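Local coordinates for xyloglucan-specific endo-beta-1,4-glucanase GH12 (Aspergillus niveus, PDB 4NPR), which probably hydrolyses internal beta-1,4-glucosidic bonds of the xyloglucan backbone with retention of the anomeric configuration, as a beta-jelly-roll enzyme of glycoside hydrolase family 12, at residues Tyr112-Val118 with Ser227-Val232; Ser100-Ser106 with Ser239-Ala243. All coordinates share one frame; numbering follows the deposited sequence.

Interaction 1 (Tyr112-Val118 with Ser227-Val232); sequences YSGSNIV and SGSNAV
Ser113 and Val232 form the first of three antiparallel hydrogen-bonded pairs that hold Tyr112-Val118 against Ser227-Val232. Ser113 N donates to Val232 O at 2.9 Å, and Val232 N returns a bond to Ser113 O. Ser115 and Ser229 make the second pair; Ser115 N bonds Ser229 O at 3.0 Å, with Ser229 N bonding back to Ser115 O. Val118 and Ser227 are the third, with Val118 N 2.8 Å from Ser227 O. The register slips by one residue between successive pairs, so the pairing carries two beta bulges where both chains turn from one sheet to the other, an instance of how bulges let paired strands pass round a corner.

The side chains of all three pairs stand on one face. There Ser115 OG and Ser229 OG approach to 3.3 Å in a weak hydrogen bond; chi1 of 48° sets Ser115 OG between its backbone N and carbonyl carbon, on the side where Ser229 OG lies. Val118 turns its CG2 branch to Ser227 OG, 3.6 Å away. Gly114 and Gly228 lie at the bulges with positive phi (132° and 144°), and Gly114 CA comes within 4.3 Å of Ala231 CA. Ala231 CB lies near the plane of the Tyr112 ring, at its edge, 4.0 Å from CE1, and Ala231 CA sends a CH...O contact to Ser113 O.

Tyr112 is positioned from farther out, its hydroxyl bonded to Thr223 and Trp74 and its ring meeting Phe233. The contact thus forms a surface corner of the jelly roll: strand 105-113 passes into 117-128 and strand 215-226 into 231-240, with strand 67-77 flanking Ser229, Ala231 and Val232, and Leu146 of strand 137-146 touching Tyr112 and Ile117.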
loop_
_atom_site.group_PDB
_atom_site.type_symbol
_atom_site.label_atom_id
_atom_site.label_comp_id
_atom_site.label_asym_id
_atom_site.label_seq_id
_atom_site.Cartn_x
_atom_site.Cartn_y
_atom_site.Cartn_z
ATOM N N TYR A 112 0.579 -12.611 7.900
ATOM C CA TYR A 112 -0.270 -13.319 6.960
ATOM C C TYR A 112 -0.371 -14.759 7.368
ATOM O O TYR A 112 0.623 -15.350 7.775
ATOM C CB TYR A 112 0.278 -13.244 5.507
ATOM C CG TYR A 112 -0.640 -12.482 4.535
ATOM C CD1 TYR A 112 -1.934 -12.893 4.307
ATOM C CD2 TYR A 112 -0.196 -11.369 3.859
ATOM C CE1 TYR A 112 -2.759 -12.227 3.432
ATOM C CE2 TYR A 112 -1.011 -10.686 2.963
ATOM C CZ TYR A 112 -2.311 -11.113 2.760
ATOM O OH TYR A 112 -3.144 -10.419 1.905
ATOM N N SER A 113 -1.565 -15.336 7.249
ATOM C CA SER A 113 -1.664 -16.783 7.271
ATOM C C SER A 113 -2.593 -17.272 6.166
ATOM O O SER A 113 -3.381 -16.504 5.628
ATOM C CB SER A 113 -2.117 -17.284 8.660
ATOM O OG SER A 113 -3.370 -16.730 9.047
ATOM N N GLY A 114 -2.477 -18.551 5.835
ATOM C CA GLY A 114 -3.431 -19.235 4.936
ATOM C C GLY A 114 -2.710 -20.016 3.859
ATOM O O GLY A 114 -1.513 -20.086 3.897
ATOM N N SER A 115 -3.430 -20.563 2.877
ATOM C CA SER A 115 -2.794 -21.505 1.928
ATOM C C SER A 115 -2.621 -20.979 0.497
ATOM O O SER A 115 -3.517 -20.288 -0.045
ATOM C CB SER A 115 -3.490 -22.882 1.959
ATOM O OG SER A 115 -4.885 -22.730 1.885
ATOM N N ASN A 116 -1.453 -21.310 -0.084
ATOM C CA ASN A 116 -1.048 -20.863 -1.425
ATOM C C ASN A 116 -1.215 -19.373 -1.689
ATOM O O ASN A 116 -1.835 -18.968 -2.666
ATOM C CB ASN A 116 -1.784 -21.672 -2.509
ATOM C CG ASN A 116 -1.758 -23.168 -2.226
ATOM O OD1 ASN A 116 -0.698 -23.766 -1.993
ATOM N ND2 ASN A 116 -2.942 -23.789 -2.220
ATOM N N ILE A 117 -0.640 -18.552 -0.834
ATOM C CA ILE A 117 -0.836 -17.088 -0.919
ATOM C C ILE A 117 0.002 -16.388 -1.997
ATOM O O ILE A 117 1.206 -16.600 -2.075
ATOM C CB ILE A 117 -0.584 -16.415 0.443
ATOM C CG1 ILE A 117 -1.752 -16.713 1.396
ATOM C CG2 ILE A 117 -0.534 -14.908 0.304
ATOM C CD1 ILE A 117 -1.435 -16.537 2.874
ATOM N N VAL A 118 -0.656 -15.565 -2.820
ATOM C CA VAL A 118 0.008 -14.689 -3.783
ATOM C C VAL A 118 -0.629 -13.315 -3.544
ATOM O O VAL A 118 -1.808 -13.139 -3.729
ATOM C CB VAL A 118 -0.226 -15.151 -5.250
ATOM C CG1 VAL A 118 0.565 -14.295 -6.252
ATOM C CG2 VAL A 118 0.101 -16.624 -5.418
ATOM N N SER A 227 -4.214 -14.446 -5.451
ATOM C CA SER A 227 -4.923 -15.691 -5.194
ATOM C C SER A 227 -4.447 -16.386 -3.925
ATOM O O SER A 227 -3.397 -16.063 -3.373
ATOM C CB SER A 227 -4.725 -16.643 -6.334
ATOM O OG SER A 227 -3.370 -16.994 -6.370
ATOM N N GLY A 228 -5.260 -17.350 -3.495
ATOM C CA GLY A 228 -5.090 -18.090 -2.252
ATOM C C GLY A 228 -6.428 -18.430 -1.597
ATOM O O GLY A 228 -7.488 -18.026 -2.073
ATOM N N SER A 229 -6.382 -19.201 -0.513
ATOM C CA SER A 229 -7.597 -19.549 0.285
ATOM C C SER A 229 -7.307 -19.420 1.760
ATOM O O SER A 229 -6.171 -19.665 2.181
ATOM C CB SER A 229 -8.121 -20.971 -0.020
ATOM O OG SER A 229 -7.083 -21.831 -0.392
ATOM N N ASN A 230 -8.348 -19.043 2.511
ATOM C CA ASN A 230 -8.294 -18.823 3.964
ATOM C C ASN A 230 -7.164 -17.928 4.401
ATOM O O ASN A 230 -6.488 -18.214 5.398
ATOM C CB ASN A 230 -8.230 -20.146 4.714
ATOM C CG ASN A 230 -9.403 -21.029 4.373
ATOM O OD1 ASN A 230 -10.561 -20.671 4.631
ATOM N ND2 ASN A 230 -9.136 -22.149 3.734
ATOM N N ALA A 231 -6.948 -16.854 3.638
ATOM C CA ALA A 231 -5.935 -15.902 3.991
ATOM C C ALA A 231 -6.503 -15.012 5.042
ATOM O O ALA A 231 -7.706 -14.731 5.078
ATOM C CB ALA A 231 -5.494 -15.091 2.796
ATOM N N VAL A 232 -5.611 -14.605 5.928
ATOM C CA VAL A 232 -5.923 -13.686 6.996
ATOM C C VAL A 232 -4.718 -12.788 7.062
ATOM O O VAL A 232 -3.598 -13.258 7.238
ATOM C CB VAL A 232 -6.142 -14.388 8.351
ATOM C CG1 VAL A 232 -6.618 -13.371 9.395
ATOM C CG2 VAL A 232 -7.151 -15.527 8.234
#

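Interaction 2 (Ser100-Ser106 with Ser239-Ala243); sequences SVKSIDS and SVSVA. With SO4 (sulfate ion), chain C.
Ala243, the last residue of the chain, meets Ser103 through backbone atoms. Ala243 N donates to Ser103 O at 2.8 Å. In the other direction Ala243 O of the terminal carboxylate accepts two weak bonds: Lys102 N at 3.1 Å, strongly bent (124° at the hydrogen), and Ser103 N, longer but nearly straight. Two successive amides facing one residue make a classic beta bulge, here an example of a chain terminus secured by backbone bonding beyond the regular strand. The carboxylate's negative charge would be expected to favour both bonds. The aliphatic CD of Lys102 passes 3.4 Å from the other carboxylate oxygen, Ala243 OXT, while its ammonium group turns off in another direction.

Farther along, Ser241 N donates to Asp105 O at 3.2 Å, and the same carbonyl receives a CH...O contact from Val240 CA. Ser241 O is approached likewise by Ile104 CA. Ser106 reaches across with its side chain: chi1 of -175° swings OG away from its own N and over to Ser239 O, 2.7 Å off and in the carbonyl plane. Ser106 OG is also hydrogen-bonded to Tyr123 OH, so this buried hydroxyl has two partners. Ser239 OG donates to O2 of a sulfate ion, probably from the crystallisation liquor, which Thr67 also binds.

Apolar contact accompanies the polar ones. Ile104 and Val240 run alongside each other in the same direction, their CG2 methyls 3.7 Å apart.

The C-terminal residues follow on from strand 231-240 and run antiparallel to the approach to strand 105-113. Strand 192-196 borders 105-113 at its other edge, bonded through Gly195 to Ser106, while from strand 87-97, in the second sheet, Leu91 touches Val240 and Val242, and Phe93 touches Val242.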
loop_
_atom_site.group_PDB
_atom_site.type_symbol
_atom_site.label_atom_id
_atom_site.label_comp_id
_atom_site.label_asym_id
_atom_site.label_seq_id
_atom_site.Cartn_x
_atom_site.Cartn_y
_atom_site.Cartn_z
ATOM N N SER A 100 7.628 20.980 1.297
ATOM C CA SER A 100 7.242 21.481 2.590
ATOM C C SER A 100 6.963 20.376 3.611
ATOM O O SER A 100 6.471 20.657 4.701
ATOM C CB SER A 100 6.020 22.367 2.436
ATOM O OG SER A 100 4.924 21.569 2.089
ATOM N N VAL A 101 7.269 19.124 3.262
ATOM C CA VAL A 101 7.009 17.994 4.150
ATOM C C VAL A 101 8.223 17.725 5.054
ATOM O O VAL A 101 9.272 17.366 4.528
ATOM C CB VAL A 101 6.668 16.757 3.313
ATOM C CG1 VAL A 101 6.732 15.493 4.158
ATOM C CG2 VAL A 101 5.286 16.921 2.677
ATOM N N LYS A 102 8.096 17.901 6.379
ATOM C CA LYS A 102 9.211 17.609 7.321
ATOM C C LYS A 102 9.375 16.110 7.548
ATOM O O LYS A 102 10.483 15.600 7.593
ATOM C CB LYS A 102 9.020 18.247 8.710
ATOM C CG LYS A 102 9.276 19.750 8.790
ATOM C CD LYS A 102 7.968 20.544 8.637
ATOM C CE LYS A 102 8.184 22.037 8.354
ATOM N NZ LYS A 102 8.447 22.804 9.604
ATOM N N SER A 103 8.263 15.402 7.703
ATOM C CA SER A 103 8.333 13.955 7.922
ATOM C C SER A 103 7.052 13.226 7.575
ATOM O O SER A 103 5.948 13.798 7.619
ATOM C CB SER A 103 8.657 13.675 9.393
ATOM O OG SER A 103 7.513 14.008 10.163
ATOM N N ILE A 104 7.212 11.943 7.276
ATOM C CA ILE A 104 6.088 10.999 7.224
ATOM C C ILE A 104 6.398 9.749 8.073
ATOM O O ILE A 104 6.632 8.668 7.534
ATOM C CB ILE A 104 5.806 10.577 5.783
ATOM C CG1 ILE A 104 5.883 11.761 4.826
ATOM C CG2 ILE A 104 4.446 9.913 5.654
ATOM C CD1 ILE A 104 5.852 11.282 3.391
ATOM N N ASP A 105 6.436 9.906 9.395
ATOM C CA ASP A 105 6.769 8.785 10.277
ATOM C C ASP A 105 5.667 7.725 10.224
ATOM O O ASP A 105 4.502 8.065 10.281
ATOM C CB ASP A 105 6.965 9.255 11.728
ATOM C CG ASP A 105 8.179 10.233 11.901
ATOM O OD1 ASP A 105 8.963 10.472 10.937
ATOM O OD2 ASP A 105 8.315 10.785 13.029
ATOM N N SER A 106 6.023 6.448 10.073
ATOM C CA SER A 106 5.015 5.357 10.084
ATOM C C SER A 106 5.518 4.142 10.843
ATOM O O SER A 106 6.688 3.801 10.736
ATOM C CB SER A 106 4.690 4.908 8.646
ATOM O OG SER A 106 3.646 3.927 8.592
ATOM N N SER A 239 0.370 3.005 12.061
ATOM C CA SER A 239 0.189 4.445 12.162
ATOM C C SER A 239 1.007 5.122 11.102
ATOM O O SER A 239 1.981 4.559 10.602
ATOM C CB SER A 239 0.598 5.016 13.522
ATOM O OG SER A 239 1.862 4.578 13.892
ATOM N N VAL A 240 0.535 6.319 10.745
ATOM C CA VAL A 240 1.262 7.242 9.896
ATOM C C VAL A 240 0.782 8.646 10.172
ATOM O O VAL A 240 -0.380 8.867 10.478
ATOM C CB VAL A 240 1.129 6.894 8.376
ATOM C CG1 VAL A 240 -0.277 7.128 7.857
ATOM C CG2 VAL A 240 2.149 7.664 7.540
ATOM N N SER A 241 1.695 9.592 10.084
ATOM C CA SER A 241 1.319 10.985 10.107
ATOM C C SER A 241 2.157 11.806 9.096
ATOM O O SER A 241 3.323 11.542 8.858
ATOM C CB SER A 241 1.386 11.543 11.553
ATOM O OG SER A 241 2.737 11.693 11.994
ATOM N N VAL A 242 1.519 12.780 8.479
ATOM C CA VAL A 242 2.214 13.703 7.618
ATOM C C VAL A 242 2.521 14.968 8.419
ATOM O O VAL A 242 1.631 15.698 8.801
ATOM C CB VAL A 242 1.368 14.033 6.375
ATOM C CG1 VAL A 242 2.005 15.173 5.574
ATOM C CG2 VAL A 242 1.171 12.784 5.503
ATOM N N ALA A 243 3.786 15.194 8.711
ATOM C CA ALA A 243 4.209 16.443 9.326
ATOM C C ALA A 243 4.934 17.312 8.258
ATOM O O ALA A 243 5.284 16.818 7.170
ATOM C CB ALA A 243 5.109 16.161 10.536
ATOM O OXT ALA A 243 5.194 18.519 8.422
HETATM S S SO4 C . 2.873 4.124 17.166
HETATM O O1 SO4 C . 4.139 3.573 16.615
HETATM O O2 SO4 C . 1.760 3.440 16.455
HETATM O O3 SO4 C . 2.833 3.822 18.626
HETATM O O4 SO4 C . 2.792 5.607 16.956
#

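Interactions 1 and 2 lie at the two ends of one strand pairing. Strands 105-113 and 231-240 are antiparallel neighbours in the six-stranded sheet; interaction 2 joins the start of the first to the end of the second, and interaction 1 does the reverse. Their centres are about 32 Å apart, on opposite sides of the chain's centre, and their nearest atoms about 16 Å apart. Along the chain interaction 1 is nested within the loop closed by interaction 2, as antiparallel pairing implies. Interaction 1 also leads into the nine-stranded sheet, so together they tie the C-terminal strand into the jelly-roll sandwich of family 12.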